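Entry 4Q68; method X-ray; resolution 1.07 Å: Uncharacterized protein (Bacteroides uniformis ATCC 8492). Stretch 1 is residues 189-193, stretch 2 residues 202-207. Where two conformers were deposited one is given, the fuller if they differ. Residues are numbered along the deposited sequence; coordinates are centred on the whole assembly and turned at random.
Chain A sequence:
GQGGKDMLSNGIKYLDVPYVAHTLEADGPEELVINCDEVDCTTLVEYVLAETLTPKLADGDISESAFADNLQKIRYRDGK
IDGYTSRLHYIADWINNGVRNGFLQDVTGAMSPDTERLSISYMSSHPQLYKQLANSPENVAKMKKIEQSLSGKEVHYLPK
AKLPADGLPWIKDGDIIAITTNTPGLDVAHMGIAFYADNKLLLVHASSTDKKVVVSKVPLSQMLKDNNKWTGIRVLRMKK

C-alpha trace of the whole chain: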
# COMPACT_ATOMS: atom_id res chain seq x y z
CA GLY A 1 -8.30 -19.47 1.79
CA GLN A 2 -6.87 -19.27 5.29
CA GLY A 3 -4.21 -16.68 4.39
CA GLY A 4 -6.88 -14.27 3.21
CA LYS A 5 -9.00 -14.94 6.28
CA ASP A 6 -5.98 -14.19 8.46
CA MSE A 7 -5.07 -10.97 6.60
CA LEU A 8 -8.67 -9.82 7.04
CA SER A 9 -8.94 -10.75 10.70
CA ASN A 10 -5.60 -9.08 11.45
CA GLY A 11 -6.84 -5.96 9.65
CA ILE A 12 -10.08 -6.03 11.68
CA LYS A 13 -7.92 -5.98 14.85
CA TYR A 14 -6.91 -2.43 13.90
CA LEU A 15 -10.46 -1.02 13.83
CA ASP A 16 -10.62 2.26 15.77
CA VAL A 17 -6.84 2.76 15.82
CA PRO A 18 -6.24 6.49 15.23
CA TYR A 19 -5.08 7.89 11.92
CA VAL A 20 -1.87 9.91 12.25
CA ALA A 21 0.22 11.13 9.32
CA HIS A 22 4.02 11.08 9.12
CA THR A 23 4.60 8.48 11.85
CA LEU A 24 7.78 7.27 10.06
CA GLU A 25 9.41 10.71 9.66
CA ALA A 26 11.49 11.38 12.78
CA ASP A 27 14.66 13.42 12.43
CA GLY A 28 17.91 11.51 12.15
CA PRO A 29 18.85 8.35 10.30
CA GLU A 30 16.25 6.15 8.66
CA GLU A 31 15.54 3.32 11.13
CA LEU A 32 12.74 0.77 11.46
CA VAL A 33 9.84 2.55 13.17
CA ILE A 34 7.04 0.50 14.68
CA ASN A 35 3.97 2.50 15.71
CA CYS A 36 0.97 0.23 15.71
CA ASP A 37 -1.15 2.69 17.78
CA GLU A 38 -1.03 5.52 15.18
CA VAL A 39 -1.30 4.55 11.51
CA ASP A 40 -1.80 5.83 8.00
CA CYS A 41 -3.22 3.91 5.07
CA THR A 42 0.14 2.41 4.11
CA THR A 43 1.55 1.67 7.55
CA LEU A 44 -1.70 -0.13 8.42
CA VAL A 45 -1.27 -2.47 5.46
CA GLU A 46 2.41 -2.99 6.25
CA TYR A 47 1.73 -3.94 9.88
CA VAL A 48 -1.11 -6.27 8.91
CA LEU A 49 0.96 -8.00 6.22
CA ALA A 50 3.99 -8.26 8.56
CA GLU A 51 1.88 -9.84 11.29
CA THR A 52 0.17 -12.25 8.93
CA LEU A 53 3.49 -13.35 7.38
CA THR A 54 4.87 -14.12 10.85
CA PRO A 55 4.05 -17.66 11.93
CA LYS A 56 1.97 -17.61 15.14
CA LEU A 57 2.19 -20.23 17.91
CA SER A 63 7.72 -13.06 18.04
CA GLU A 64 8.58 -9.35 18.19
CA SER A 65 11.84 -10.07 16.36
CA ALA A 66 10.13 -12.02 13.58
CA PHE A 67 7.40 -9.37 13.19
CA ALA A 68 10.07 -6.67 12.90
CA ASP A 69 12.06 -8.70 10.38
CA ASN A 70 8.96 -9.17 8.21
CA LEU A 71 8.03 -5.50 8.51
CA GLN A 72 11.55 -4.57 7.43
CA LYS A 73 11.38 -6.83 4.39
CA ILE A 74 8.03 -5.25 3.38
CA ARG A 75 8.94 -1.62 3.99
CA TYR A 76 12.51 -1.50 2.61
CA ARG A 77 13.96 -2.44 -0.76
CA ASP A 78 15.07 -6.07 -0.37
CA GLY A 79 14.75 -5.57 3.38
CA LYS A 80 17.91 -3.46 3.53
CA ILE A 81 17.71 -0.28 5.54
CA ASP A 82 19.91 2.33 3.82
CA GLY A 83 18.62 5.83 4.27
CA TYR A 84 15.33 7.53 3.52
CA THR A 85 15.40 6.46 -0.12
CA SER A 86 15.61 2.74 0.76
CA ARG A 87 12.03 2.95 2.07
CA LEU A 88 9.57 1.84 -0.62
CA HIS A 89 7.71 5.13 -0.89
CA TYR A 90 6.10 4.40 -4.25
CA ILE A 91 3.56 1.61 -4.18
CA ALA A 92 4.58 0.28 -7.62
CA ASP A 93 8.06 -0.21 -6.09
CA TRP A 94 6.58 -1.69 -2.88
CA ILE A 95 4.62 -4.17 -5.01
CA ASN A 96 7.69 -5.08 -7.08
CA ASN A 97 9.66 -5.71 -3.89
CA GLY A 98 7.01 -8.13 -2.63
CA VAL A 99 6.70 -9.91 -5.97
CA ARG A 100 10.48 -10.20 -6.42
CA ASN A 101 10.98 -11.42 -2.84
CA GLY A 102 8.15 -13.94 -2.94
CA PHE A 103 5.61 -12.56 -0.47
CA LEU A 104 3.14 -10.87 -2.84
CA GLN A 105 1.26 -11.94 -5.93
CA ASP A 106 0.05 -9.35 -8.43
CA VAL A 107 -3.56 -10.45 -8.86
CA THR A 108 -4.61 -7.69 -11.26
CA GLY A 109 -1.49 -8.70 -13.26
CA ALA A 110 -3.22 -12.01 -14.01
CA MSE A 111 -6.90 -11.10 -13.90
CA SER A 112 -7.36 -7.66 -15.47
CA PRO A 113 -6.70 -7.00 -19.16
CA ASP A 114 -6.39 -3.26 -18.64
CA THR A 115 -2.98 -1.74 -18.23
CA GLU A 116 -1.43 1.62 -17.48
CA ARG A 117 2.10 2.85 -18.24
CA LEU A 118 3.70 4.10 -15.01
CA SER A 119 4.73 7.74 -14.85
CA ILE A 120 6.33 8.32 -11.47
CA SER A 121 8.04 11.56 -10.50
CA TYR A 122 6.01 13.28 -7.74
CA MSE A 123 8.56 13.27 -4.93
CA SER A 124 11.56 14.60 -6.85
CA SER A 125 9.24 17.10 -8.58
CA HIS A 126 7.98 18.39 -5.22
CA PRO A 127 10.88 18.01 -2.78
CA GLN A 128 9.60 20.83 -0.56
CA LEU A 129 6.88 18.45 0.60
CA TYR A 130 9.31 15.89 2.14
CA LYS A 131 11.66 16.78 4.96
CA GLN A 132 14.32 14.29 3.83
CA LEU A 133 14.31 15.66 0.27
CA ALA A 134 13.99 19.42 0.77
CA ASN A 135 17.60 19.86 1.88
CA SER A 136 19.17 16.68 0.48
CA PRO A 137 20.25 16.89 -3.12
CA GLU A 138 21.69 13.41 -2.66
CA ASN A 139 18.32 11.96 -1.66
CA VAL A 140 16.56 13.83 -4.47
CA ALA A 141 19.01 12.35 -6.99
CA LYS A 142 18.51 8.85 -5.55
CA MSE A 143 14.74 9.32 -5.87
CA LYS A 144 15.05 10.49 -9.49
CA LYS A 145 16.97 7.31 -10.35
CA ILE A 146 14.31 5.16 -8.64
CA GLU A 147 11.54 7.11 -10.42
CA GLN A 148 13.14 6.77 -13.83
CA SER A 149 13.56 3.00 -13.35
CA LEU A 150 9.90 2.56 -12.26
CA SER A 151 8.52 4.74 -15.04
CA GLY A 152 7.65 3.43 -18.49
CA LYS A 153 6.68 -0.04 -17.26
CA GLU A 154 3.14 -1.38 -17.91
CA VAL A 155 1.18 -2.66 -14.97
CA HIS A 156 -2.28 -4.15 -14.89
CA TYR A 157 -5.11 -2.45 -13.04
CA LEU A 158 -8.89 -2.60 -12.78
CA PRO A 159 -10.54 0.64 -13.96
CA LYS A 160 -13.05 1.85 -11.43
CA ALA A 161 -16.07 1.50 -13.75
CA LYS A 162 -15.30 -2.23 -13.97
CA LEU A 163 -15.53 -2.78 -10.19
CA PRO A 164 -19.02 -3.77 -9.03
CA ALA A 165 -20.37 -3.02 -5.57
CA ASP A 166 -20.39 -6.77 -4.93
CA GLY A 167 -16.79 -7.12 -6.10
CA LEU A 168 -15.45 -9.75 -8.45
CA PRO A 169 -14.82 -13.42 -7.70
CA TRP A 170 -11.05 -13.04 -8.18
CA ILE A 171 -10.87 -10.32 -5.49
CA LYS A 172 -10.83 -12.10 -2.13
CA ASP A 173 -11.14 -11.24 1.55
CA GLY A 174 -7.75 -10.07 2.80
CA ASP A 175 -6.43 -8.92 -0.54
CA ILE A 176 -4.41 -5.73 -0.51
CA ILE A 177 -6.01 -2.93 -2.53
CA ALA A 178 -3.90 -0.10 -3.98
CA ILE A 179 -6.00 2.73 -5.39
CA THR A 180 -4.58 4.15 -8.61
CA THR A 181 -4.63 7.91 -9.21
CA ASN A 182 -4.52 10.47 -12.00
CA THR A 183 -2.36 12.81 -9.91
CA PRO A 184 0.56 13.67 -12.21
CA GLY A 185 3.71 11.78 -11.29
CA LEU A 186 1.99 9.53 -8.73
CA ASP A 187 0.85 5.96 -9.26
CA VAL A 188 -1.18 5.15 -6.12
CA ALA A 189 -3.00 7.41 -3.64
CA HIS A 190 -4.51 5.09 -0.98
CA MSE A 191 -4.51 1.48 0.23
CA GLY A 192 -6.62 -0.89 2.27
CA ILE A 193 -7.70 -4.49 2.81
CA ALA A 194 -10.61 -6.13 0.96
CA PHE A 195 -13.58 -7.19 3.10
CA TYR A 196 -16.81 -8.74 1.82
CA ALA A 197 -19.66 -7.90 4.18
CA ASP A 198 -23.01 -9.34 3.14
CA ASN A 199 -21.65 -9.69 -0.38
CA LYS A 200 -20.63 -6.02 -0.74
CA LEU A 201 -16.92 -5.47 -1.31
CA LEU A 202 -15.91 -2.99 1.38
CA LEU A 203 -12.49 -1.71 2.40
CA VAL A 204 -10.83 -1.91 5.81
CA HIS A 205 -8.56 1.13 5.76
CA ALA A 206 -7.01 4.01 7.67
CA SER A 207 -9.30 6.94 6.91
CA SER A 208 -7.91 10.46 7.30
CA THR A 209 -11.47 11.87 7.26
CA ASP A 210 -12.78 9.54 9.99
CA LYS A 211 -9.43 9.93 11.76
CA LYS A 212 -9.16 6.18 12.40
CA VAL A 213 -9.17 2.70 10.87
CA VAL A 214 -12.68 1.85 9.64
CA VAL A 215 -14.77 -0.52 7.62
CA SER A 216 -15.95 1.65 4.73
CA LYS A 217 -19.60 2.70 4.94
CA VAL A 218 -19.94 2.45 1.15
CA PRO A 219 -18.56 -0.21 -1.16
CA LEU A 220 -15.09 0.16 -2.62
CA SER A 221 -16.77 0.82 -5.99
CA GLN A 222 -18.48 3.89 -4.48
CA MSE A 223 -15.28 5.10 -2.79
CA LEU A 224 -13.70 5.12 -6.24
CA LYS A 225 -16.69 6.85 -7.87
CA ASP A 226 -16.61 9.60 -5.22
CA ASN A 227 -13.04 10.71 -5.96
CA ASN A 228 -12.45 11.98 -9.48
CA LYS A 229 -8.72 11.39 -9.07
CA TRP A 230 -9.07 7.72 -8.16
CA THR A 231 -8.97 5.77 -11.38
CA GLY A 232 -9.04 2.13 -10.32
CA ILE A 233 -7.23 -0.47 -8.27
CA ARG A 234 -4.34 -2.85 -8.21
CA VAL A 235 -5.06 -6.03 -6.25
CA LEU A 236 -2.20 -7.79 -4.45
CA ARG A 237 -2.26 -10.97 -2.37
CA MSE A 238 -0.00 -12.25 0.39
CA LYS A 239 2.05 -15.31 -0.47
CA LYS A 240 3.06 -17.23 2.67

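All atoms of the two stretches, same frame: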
# COMPACT_ATOMS: atom_id res chain seq x y z
N ALA A 189 -2.63 6.38 -4.62
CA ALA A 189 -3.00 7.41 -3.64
C ALA A 189 -3.46 6.87 -2.29
O ALA A 189 -3.48 7.62 -1.34
CB ALA A 189 -4.10 8.29 -4.20
N HIS A 190 -3.88 5.61 -2.20
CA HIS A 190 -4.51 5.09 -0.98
C HIS A 190 -4.43 3.57 -1.03
O HIS A 190 -4.26 3.00 -2.11
CB HIS A 190 -5.97 5.56 -0.91
CG HIS A 190 -6.59 5.46 0.44
ND1 HIS A 190 -6.31 6.36 1.45
CD2 HIS A 190 -7.49 4.59 0.94
CE1 HIS A 190 -7.01 6.03 2.52
NE2 HIS A 190 -7.74 4.97 2.23
N MSE A 191 -4.53 2.94 0.13
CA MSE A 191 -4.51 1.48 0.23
C MSE A 191 -5.47 1.01 1.31
O MSE A 191 -5.84 1.77 2.20
CB MSE A 191 -3.13 0.98 0.64
CG MSE A 191 -1.99 1.47 -0.20
SE MSE A 191 -0.33 0.59 0.24
CE MSE A 191 -0.61 -1.10 -0.63
N GLY A 192 -5.85 -0.25 1.23
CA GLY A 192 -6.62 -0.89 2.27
C GLY A 192 -6.69 -2.39 2.03
O GLY A 192 -5.99 -2.93 1.19
N ILE A 193 -7.54 -3.04 2.82
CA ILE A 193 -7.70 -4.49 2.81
C ILE A 193 -9.14 -4.82 2.40
O ILE A 193 -10.10 -4.26 2.94
CB ILE A 193 -7.40 -5.06 4.22
CG1 ILE A 193 -6.00 -4.66 4.70
CG2 ILE A 193 -7.58 -6.57 4.25
CD1 ILE A 193 -4.88 -5.20 3.84
N LEU A 202 -16.29 -4.14 0.58
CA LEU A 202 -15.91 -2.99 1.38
C LEU A 202 -14.40 -2.96 1.54
O LEU A 202 -13.68 -3.87 1.13
CB LEU A 202 -16.57 -3.05 2.77
CG LEU A 202 -18.06 -3.33 2.81
CD1 LEU A 202 -18.55 -3.29 4.24
CD2 LEU A 202 -18.84 -2.34 1.94
N LEU A 203 -13.91 -1.87 2.11
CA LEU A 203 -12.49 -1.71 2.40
C LEU A 203 -12.27 -1.46 3.89
O LEU A 203 -12.95 -0.61 4.48
CB LEU A 203 -11.93 -0.55 1.59
CG LEU A 203 -10.41 -0.54 1.43
CD1 LEU A 203 -9.98 -1.66 0.49
CD2 LEU A 203 -9.94 0.80 0.90
N VAL A 204 -11.35 -2.21 4.48
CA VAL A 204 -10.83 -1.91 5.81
C VAL A 204 -9.61 -1.03 5.57
O VAL A 204 -8.68 -1.42 4.87
CB VAL A 204 -10.45 -3.19 6.57
CG1 VAL A 204 -9.78 -2.85 7.89
CG2 VAL A 204 -11.69 -4.03 6.79
N HIS A 205 -9.60 0.19 6.09
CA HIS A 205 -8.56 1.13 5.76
C HIS A 205 -8.43 2.22 6.80
O HIS A 205 -9.36 2.49 7.57
CB HIS A 205 -8.80 1.73 4.37
CG HIS A 205 -9.98 2.65 4.29
ND1 HIS A 205 -9.86 3.95 3.87
CD2 HIS A 205 -11.30 2.46 4.57
CE1 HIS A 205 -11.04 4.53 3.89
NE2 HIS A 205 -11.93 3.65 4.32
N ALA A 206 -7.26 2.85 6.82
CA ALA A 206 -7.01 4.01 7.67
C ALA A 206 -7.53 5.24 6.95
O ALA A 206 -6.98 5.63 5.91
CB ALA A 206 -5.54 4.14 8.00
N SER A 207 -8.58 5.82 7.51
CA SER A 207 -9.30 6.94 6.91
C SER A 207 -8.87 8.25 7.56
O SER A 207 -9.08 8.45 8.74
CB SER A 207 -10.81 6.75 7.12
OG SER A 207 -11.50 7.96 6.81
O HOH W 1 -5.36 1.45 4.92

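Leu202 lies at the margin of the contact, its side chain leading away from the neighbouring strand. Leu203 turns the end of its side chain inward, so that CD1 comes within 3.7 Å of Gly192 C, while its backbone contributes a CA-H...O contact from Leu203 CA to Ile193 O at 3.5 Å. Gly192 leaves room for this packing: a CB on it would point toward stretch 2 and clash with Leu203 CG, Val204 O and His205 CB.

Val204 anchors the pairing. It forms an antiparallel hydrogen-bonded pair with Ile193, in which Ile193 N donates to Val204 O and Val204 N donates to Ile193 O, both at 2.9 Å and nearly linear. The two side chains emerge on the same face of the sheet, with Ile193 CB 4.3 Å from Val204 CB, although the end of the isoleucine leads away.

Beyond this pair the direct backbone ladder gives way to other links. His205 ND1 lies 2.9 Å from His190 NE2 in a hydrogen bond whose donor could be either ring; the imidazoles meet rim to rim, their planes at 76°. At Ala206 a water bridges the strands, accepting from Ala206 N (3.0 Å to the water O) and donating to Met191 O (2.8 Å from the same O). Ala206 O also approaches the edge of the His190 ring, 3.4 Å from CE1.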